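Local coordinates for heme-binding protein A / AI-2 binding protein A (Helicobacter pylori SS1, PDB 6OFQ) that binds short peptides in the periplasm and probably delivers them to an ABC transporter, as a type II substrate-binding protein, at residues A[426-431]-A[436-441]; A[342-347]-A[478-483]; A[76-81]-A[232-237]. All blocks are in the same frame, centred on the assembly; numbering follows the deposited sequence.

Contact 1. Residues A[426-431]-A[436-441]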
# COMPACT_ATOMS: atom_id res chain seq x y z
N ALA A 426 -12.08 2.94 2.06
CA ALA A 426 -10.71 3.17 1.66
C ALA A 426 -9.85 2.52 2.73
O ALA A 426 -10.24 2.42 3.91
CB ALA A 426 -10.42 4.66 1.66
N GLY A 427 -8.65 2.12 2.39
CA GLY A 427 -7.70 1.58 3.36
C GLY A 427 -6.29 1.81 2.83
O GLY A 427 -5.99 1.86 1.63
N TRP A 428 -5.38 1.79 3.79
CA TRP A 428 -3.96 1.97 3.51
C TRP A 428 -3.10 1.19 4.50
O TRP A 428 -3.37 1.17 5.73
CB TRP A 428 -3.55 3.42 3.65
CG TRP A 428 -2.21 3.81 3.11
CD1 TRP A 428 -1.10 4.20 3.83
CD2 TRP A 428 -1.89 4.01 1.75
NE1 TRP A 428 -0.12 4.62 2.99
CE2 TRP A 428 -0.58 4.51 1.69
CE3 TRP A 428 -2.59 3.79 0.55
CZ2 TRP A 428 0.06 4.77 0.50
CZ3 TRP A 428 -1.95 4.09 -0.62
CH2 TRP A 428 -0.66 4.61 -0.64
N MET A 429 -2.11 0.52 3.98
CA MET A 429 -1.03 -0.08 4.76
C MET A 429 0.19 0.81 4.54
O MET A 429 0.58 1.11 3.40
CB MET A 429 -0.74 -1.45 4.16
CG MET A 429 0.54 -2.10 4.63
SD MET A 429 0.56 -2.39 6.42
CE MET A 429 2.29 -2.83 6.69
N ALA A 430 0.81 1.23 5.64
CA ALA A 430 2.06 1.98 5.55
C ALA A 430 3.04 1.33 4.61
O ALA A 430 3.35 0.14 4.75
CB ALA A 430 2.70 2.15 6.91
N ASP A 431 3.64 2.15 3.75
CA ASP A 431 4.81 1.75 2.99
C ASP A 431 6.11 1.95 3.76
O ASP A 431 7.09 1.27 3.50
CB ASP A 431 4.90 2.48 1.64
CG ASP A 431 3.60 2.33 0.85
OD1 ASP A 431 3.20 1.15 0.58
OD2 ASP A 431 2.98 3.39 0.56
N ASP A 436 4.37 11.18 6.65
CA ASP A 436 4.25 11.69 5.29
C ASP A 436 3.54 10.73 4.33
O ASP A 436 2.76 11.15 3.45
CB ASP A 436 5.64 12.03 4.73
CG ASP A 436 5.60 12.66 3.35
OD1 ASP A 436 5.73 11.88 2.39
OD2 ASP A 436 5.54 13.87 3.24
N ASN A 437 3.77 9.45 4.54
CA ASN A 437 3.27 8.36 3.66
C ASN A 437 1.74 8.26 3.75
O ASN A 437 1.14 7.60 2.87
CB ASN A 437 3.98 7.06 4.01
CG ASN A 437 3.49 5.85 3.21
OD1 ASN A 437 2.90 4.93 3.81
ND2 ASN A 437 3.72 5.80 1.92
N PHE A 438 1.14 8.76 4.84
CA PHE A 438 -0.32 8.83 4.93
C PHE A 438 -0.76 10.25 4.62
O PHE A 438 -1.61 10.49 3.73
CB PHE A 438 -0.91 8.39 6.30
CG PHE A 438 -0.74 6.91 6.62
CD1 PHE A 438 0.51 6.33 6.91
CD2 PHE A 438 -1.88 6.13 6.80
CE1 PHE A 438 0.56 4.98 7.28
CE2 PHE A 438 -1.79 4.79 7.15
CZ PHE A 438 -0.57 4.23 7.43
N LEU A 439 -0.32 11.21 5.43
CA LEU A 439 -0.83 12.55 5.33
C LEU A 439 -0.55 13.19 3.97
O LEU A 439 -1.46 13.80 3.39
CB LEU A 439 -0.28 13.43 6.43
CG LEU A 439 -0.56 12.94 7.86
CD1 LEU A 439 0.19 13.84 8.84
CD2 LEU A 439 -2.06 12.94 8.14
N TYR A 440 0.64 13.09 3.43
CA TYR A 440 0.91 13.76 2.16
C TYR A 440 0.45 12.93 0.99
O TYR A 440 -0.23 13.42 0.05
CB TYR A 440 2.40 14.13 2.03
CG TYR A 440 2.63 15.19 0.97
CD1 TYR A 440 2.36 16.50 1.30
CD2 TYR A 440 3.02 14.89 -0.31
CE1 TYR A 440 2.50 17.52 0.37
CE2 TYR A 440 3.19 15.94 -1.25
CZ TYR A 440 2.90 17.21 -0.84
OH TYR A 440 3.04 18.36 -1.68
N THR A 441 0.72 11.64 1.02
CA THR A 441 0.39 10.82 -0.12
C THR A 441 -1.11 10.70 -0.33
O THR A 441 -1.54 10.50 -1.47
CB THR A 441 1.02 9.44 0.12
OG1 THR A 441 2.42 9.64 0.31
CG2 THR A 441 0.88 8.47 -1.08

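Contact 2. Residues A[342-347]-A[478-483]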
# COMPACT_ATOMS: atom_id res chain seq x y z
N THR A 342 0.96 3.17 15.89
CA THR A 342 2.26 2.49 15.72
C THR A 342 3.28 3.37 15.00
O THR A 342 4.42 2.95 14.98
CB THR A 342 2.04 1.20 14.96
OG1 THR A 342 1.09 1.47 13.89
CG2 THR A 342 1.42 0.17 15.87
N ILE A 343 2.90 4.52 14.46
CA ILE A 343 3.83 5.43 13.84
C ILE A 343 3.98 6.63 14.77
O ILE A 343 3.02 7.17 15.31
CB ILE A 343 3.30 5.81 12.45
CG1 ILE A 343 3.11 4.57 11.59
CG2 ILE A 343 4.23 6.82 11.78
CD1 ILE A 343 2.50 4.88 10.24
N TRP A 344 5.23 7.10 14.80
CA TRP A 344 5.50 8.32 15.51
C TRP A 344 4.74 9.53 15.00
O TRP A 344 4.34 9.57 13.83
CB TRP A 344 6.99 8.65 15.48
CG TRP A 344 7.60 8.99 14.13
CD1 TRP A 344 8.08 8.10 13.22
CD2 TRP A 344 7.67 10.28 13.51
NE1 TRP A 344 8.54 8.76 12.09
CE2 TRP A 344 8.30 10.09 12.26
CE3 TRP A 344 7.28 11.58 13.89
CZ2 TRP A 344 8.60 11.12 11.39
CZ3 TRP A 344 7.61 12.61 12.98
CH2 TRP A 344 8.19 12.37 11.76
N GLY A 345 4.50 10.52 15.86
CA GLY A 345 3.84 11.74 15.44
C GLY A 345 2.33 11.74 15.55
O GLY A 345 1.67 12.76 15.35
N TYR A 346 1.75 10.61 15.96
CA TYR A 346 0.33 10.46 16.16
C TYR A 346 -0.16 11.41 17.25
O TYR A 346 0.53 11.56 18.28
CB TYR A 346 0.02 9.04 16.62
CG TYR A 346 -1.42 8.64 16.79
CD1 TYR A 346 -2.11 8.80 18.00
CD2 TYR A 346 -2.10 8.03 15.76
CE1 TYR A 346 -3.40 8.40 18.19
CE2 TYR A 346 -3.45 7.68 15.89
CZ TYR A 346 -4.06 7.81 17.10
OH TYR A 346 -5.37 7.42 17.23
N ASN A 347 -1.29 12.08 17.00
CA ASN A 347 -1.76 13.07 17.92
C ASN A 347 -2.70 12.36 18.89
O ASN A 347 -3.89 12.15 18.62
CB ASN A 347 -2.45 14.22 17.18
CG ASN A 347 -2.74 15.39 18.09
OD1 ASN A 347 -3.00 15.16 19.27
ND2 ASN A 347 -2.73 16.61 17.59
N LYS A 478 11.44 15.55 16.32
CA LYS A 478 10.61 16.36 17.18
C LYS A 478 10.06 17.58 16.50
O LYS A 478 8.87 17.87 16.69
CB LYS A 478 11.37 16.81 18.45
CG LYS A 478 11.51 15.68 19.45
CD LYS A 478 10.29 14.82 19.77
CE LYS A 478 9.43 15.31 20.94
NZ LYS A 478 8.44 14.27 21.37
N GLU A 479 10.88 18.19 15.63
CA GLU A 479 10.37 19.33 14.86
C GLU A 479 9.26 18.92 13.89
O GLU A 479 8.27 19.61 13.74
CB GLU A 479 11.42 20.17 14.11
CG GLU A 479 12.48 20.74 15.04
CD GLU A 479 13.58 21.46 14.29
OE1 GLU A 479 13.40 21.80 13.12
OE2 GLU A 479 14.59 21.77 14.97
N ARG A 480 9.50 17.82 13.20
CA ARG A 480 8.45 17.32 12.29
C ARG A 480 7.20 16.92 13.07
O ARG A 480 6.08 17.21 12.61
CB ARG A 480 9.02 16.09 11.55
CG ARG A 480 10.15 16.42 10.59
CD ARG A 480 10.62 15.15 9.87
NE ARG A 480 9.68 14.73 8.87
CZ ARG A 480 9.51 13.51 8.36
NH1 ARG A 480 10.26 12.50 8.67
NH2 ARG A 480 8.56 13.35 7.47
N GLU A 481 7.36 16.29 14.22
CA GLU A 481 6.22 15.86 15.04
C GLU A 481 5.36 17.08 15.38
O GLU A 481 4.12 17.03 15.28
CB GLU A 481 6.71 15.20 16.33
CG GLU A 481 5.61 14.64 17.22
CD GLU A 481 6.22 13.59 18.17
OE1 GLU A 481 7.20 13.98 18.84
OE2 GLU A 481 5.90 12.37 18.07
N ALA A 482 5.98 18.20 15.77
CA ALA A 482 5.16 19.36 16.11
C ALA A 482 4.29 19.83 15.00
O ALA A 482 3.11 20.14 15.14
CB ALA A 482 6.05 20.49 16.66
N LEU A 483 4.83 19.79 13.78
CA LEU A 483 4.07 20.17 12.58
C LEU A 483 2.97 19.14 12.27
O LEU A 483 1.84 19.51 11.91
CB LEU A 483 5.02 20.35 11.39
CG LEU A 483 6.01 21.52 11.53
CD1 LEU A 483 7.25 21.33 10.64
CD2 LEU A 483 5.28 22.79 11.11
O HOH W 1 3.16 11.60 18.79

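Contact 3. Residues A[76-81]-A[232-237]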
# COMPACT_ATOMS: atom_id res chain seq x y z
N GLU A 76 17.81 -0.60 5.21
CA GLU A 76 19.11 -1.29 5.11
C GLU A 76 19.50 -1.30 3.63
O GLU A 76 18.68 -1.01 2.74
CB GLU A 76 19.06 -2.71 5.67
CG GLU A 76 18.16 -3.65 4.86
CD GLU A 76 18.00 -5.04 5.43
OE1 GLU A 76 18.65 -5.28 6.48
OE2 GLU A 76 17.32 -5.88 4.79
N PRO A 77 20.75 -1.60 3.30
CA PRO A 77 21.17 -1.59 1.90
C PRO A 77 20.50 -2.63 1.00
O PRO A 77 20.00 -3.62 1.52
CB PRO A 77 22.66 -1.82 1.96
CG PRO A 77 23.00 -1.29 3.33
CD PRO A 77 21.90 -1.78 4.20
N ALA A 78 20.35 -2.29 -0.28
CA ALA A 78 19.77 -3.24 -1.24
C ALA A 78 20.59 -3.08 -2.50
O ALA A 78 21.77 -3.46 -2.49
CB ALA A 78 18.27 -3.03 -1.42
N LEU A 79 20.02 -2.61 -3.61
CA LEU A 79 20.78 -2.45 -4.85
C LEU A 79 21.88 -1.38 -4.71
O LEU A 79 22.80 -1.35 -5.54
CB LEU A 79 19.91 -2.23 -6.08
CG LEU A 79 19.07 -3.48 -6.48
CD1 LEU A 79 18.16 -3.14 -7.64
CD2 LEU A 79 19.99 -4.67 -6.84
N ALA A 80 21.72 -0.46 -3.75
CA ALA A 80 22.83 0.38 -3.32
C ALA A 80 23.42 -0.28 -2.09
O ALA A 80 22.76 -0.58 -1.08
CB ALA A 80 22.40 1.81 -2.96
N THR A 81 24.75 -0.42 -2.09
CA THR A 81 25.51 -0.93 -0.93
C THR A 81 25.76 0.14 0.14
O THR A 81 25.88 -0.19 1.32
CB THR A 81 26.84 -1.57 -1.27
OG1 THR A 81 27.56 -0.67 -2.14
CG2 THR A 81 26.59 -2.90 -2.07
N ASP A 232 20.41 -17.15 -8.15
CA ASP A 232 21.50 -16.17 -8.32
C ASP A 232 21.28 -14.87 -7.54
O ASP A 232 22.02 -13.89 -7.74
CB ASP A 232 21.66 -15.87 -9.80
CG ASP A 232 22.14 -17.11 -10.59
OD1 ASP A 232 22.91 -17.90 -10.02
OD2 ASP A 232 21.70 -17.30 -11.73
N TYR A 233 20.26 -14.83 -6.68
CA TYR A 233 20.01 -13.64 -5.87
C TYR A 233 21.28 -13.15 -5.17
O TYR A 233 22.00 -13.92 -4.55
CB TYR A 233 18.90 -13.98 -4.85
CG TYR A 233 18.58 -12.88 -3.87
CD1 TYR A 233 18.16 -11.61 -4.31
CD2 TYR A 233 18.65 -13.13 -2.51
CE1 TYR A 233 17.86 -10.64 -3.35
CE2 TYR A 233 18.28 -12.19 -1.57
CZ TYR A 233 17.90 -10.94 -2.01
OH TYR A 233 17.64 -10.03 -0.98
N TRP A 234 21.45 -11.83 -5.15
CA TRP A 234 22.63 -11.21 -4.52
C TRP A 234 22.68 -11.35 -3.02
O TRP A 234 23.77 -11.32 -2.45
CB TRP A 234 22.77 -9.74 -4.89
CG TRP A 234 21.56 -8.90 -4.53
CD1 TRP A 234 20.50 -8.63 -5.32
CD2 TRP A 234 21.32 -8.26 -3.27
NE1 TRP A 234 19.59 -7.88 -4.61
CE2 TRP A 234 20.06 -7.64 -3.35
CE3 TRP A 234 22.02 -8.24 -2.06
CZ2 TRP A 234 19.51 -6.94 -2.27
CZ3 TRP A 234 21.48 -7.51 -0.98
CH2 TRP A 234 20.21 -6.91 -1.13
N GLY A 235 21.56 -11.39 -2.31
CA GLY A 235 21.45 -11.48 -0.88
C GLY A 235 21.42 -12.90 -0.37
O GLY A 235 21.63 -13.85 -1.14
N PRO A 236 21.02 -13.02 0.90
CA PRO A 236 20.86 -14.36 1.51
C PRO A 236 19.79 -15.11 0.74
O PRO A 236 18.70 -14.55 0.47
CB PRO A 236 20.38 -14.11 2.93
CG PRO A 236 20.67 -12.67 3.19
CD PRO A 236 20.68 -11.95 1.86
N LYS A 237 20.10 -16.31 0.29
CA LYS A 237 19.18 -17.03 -0.60
C LYS A 237 17.84 -17.34 0.10
O LYS A 237 17.83 -17.62 1.30
CB LYS A 237 19.85 -18.29 -1.16
CG LYS A 237 21.21 -18.10 -1.83
CD LYS A 237 21.08 -17.29 -3.09
CE LYS A 237 22.46 -17.08 -3.74
NZ LYS A 237 23.08 -15.95 -2.99

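Contact 1. Residues A[426-431]-A[436-441]
Hydrogen bonds join the side-chain amide of N437 to W428 and D431. N437 is in the first turn of helix 436-443. W428 is near the end of strand 423-429, and D431 is in the loop that follows. N437 OD1 accepts twice. D431 N donates to N437 OD1 over 2.9 Å, and W428 NE1 reaches the same oxygen over 3.1 Å. The two donors come from opposite faces of the amide, each tilted out of the carbonyl plane. N437 ND2 completes the grip with a nearly straight bond to D431 OD2 (2.9 Å, 172°). That carboxylate oxygen is met on its anti side and is also hydrogen-bonded to Y143. N437 holds its CG anti to the backbone N (chi1 177°), which carries the amide across to the strand end. With both ends bonded, the amide can hardly flip.

The apolar part lies next to these bonds. W428 turns the edge of its five-membered ring onto the face of F438 in a T-shaped stack, with planes 71° apart. W428 CD1 stands 3.4 Å above the F438 ring plane, over its centre. A430 CB meets the edge of the same phenyl ring at F438 CE1, 3.6 Å away. T441 CG2 adds a looser contact, 4.1 Å from W428 CZ2.

This is a buried strand-loop-helix corner. Its sequence, G-W-M-A-D, is consistent with the segment of family 5 solute-binding proteins in which, in peptide-binding relatives, an aspartate faces the peptide's N-terminus.

Contact 2. Residues A[342-347]-A[478-483]
W344 and G345 occupy the two central positions of a type II beta turn, I343 to Y346, that packs on helix 477-494 at R480 and E481. The turn lies in the loop between strand 332-334 and helix 357-366, and the helix it docks on comes more than 130 residues later. The W344 indole meets R480 by its edge. Its six-membered ring comes over one face of the guanidinium, with W344 CZ2 3.5 Å from R480 NH1. The two planes are 74° apart, so this is an edge approach and not a stack. W344 CH2 also touches the stem of the arginine, 3.8 Å from R480 CB. The first torsion of W344 (chi1 66°) sets CG between its backbone N and carbonyl carbon, and the ring reaches the helix from there.

The second half of the first shell is polar. G345 N gives a weak, bent hydrogen bond to E481 OE2 (3.2 Å, 120°). E481 CG lies 3.8 Å from G345 CA. The glycine suits the turn itself: its phi is positive at the third position, and the W344 ring lies close beside it.

The next shell fixes these groups. R480 NH1 forms a salt bridge with D434, R480 NE bonds the carbonyl of A471, and R480 NH2 bonds Y484. These partners probably hold the guanidinium in the orientation that offers its face to the indole. Q488, further along the same helix, bonds G345 O and N347 N and so pins the far side of the turn. K478 NZ pairs with E481 OE1 at 2.8 Å, a salt bridge within the helix that leaves the other carboxylate oxygen to the turn. That oxygen, E481 OE2, receives a water at 2.9 Å, and the same water donates to Y346 O at 2.7 Å.

Contact 3. Residues A[76-81]-A[232-237]
W234 lays its indole against A78 and L79, and this one ring carries nearly the whole contact. The tight part is at A78. W234 CH2 lies 3.7 Å from A78 CA, and A78 CB stands 4.2 Å from W234 CZ2. A78 O sits over one face of the ring, offset toward the rim, and is itself hydrogen-bonded to R97. Y233 takes the opposite face, its CE1 3.5 Å above the indole plane. The ring is thus sandwiched between backbone and a neighbouring side chain. At its other end L79 CD2 crosses near W234 NE1 (3.9 Å), but that N-H is hydrogen-bonded to D63.

Packing is slacker at the margins. P77 meets the ring only through its carbonyl O. Beyond the indole the loop turns outward to P236 and K237, which are exposed. There it braces itself: K237 NZ donates to Y233 O (2.8 Å) and, less closely, to G235 O (3.2 Å). G235 N lies 3.3 Å above the Y233 ring, over its centre.

The contact joins the break in strand 75-85 of the antiparallel sheet to the loop between strands 224-229 and 242-247 of a mixed sheet. No hydrogen bond crosses between the two segments, so their direct attachment is van der Waals. The polar tie is W234 NE1 to D63, next to T64 and L65, whose backbones pair with L79 and A80.

Overall arrangement
Contacts 1 and 2 are neighbours, with centres about 15 Å apart, and contact 1 is nested along the chain inside the loop closed by contact 2. They touch directly: F438 CE1 packs 3.5 Å from I343 CD1. D434 also links them, capturing R480 and accepting from the backbone N of D436. Contact 3 closes earlier in the chain and stands apart. Its centre is about 27 Å from that of contact 1 and about 32 Å from that of contact 2. Its nearest atoms are about 11 Å from contact 1. Contact 1 is the most central, and its D431, hydrogen-bonded through its carboxylate to Y143, is probably nearest the peptide cleft.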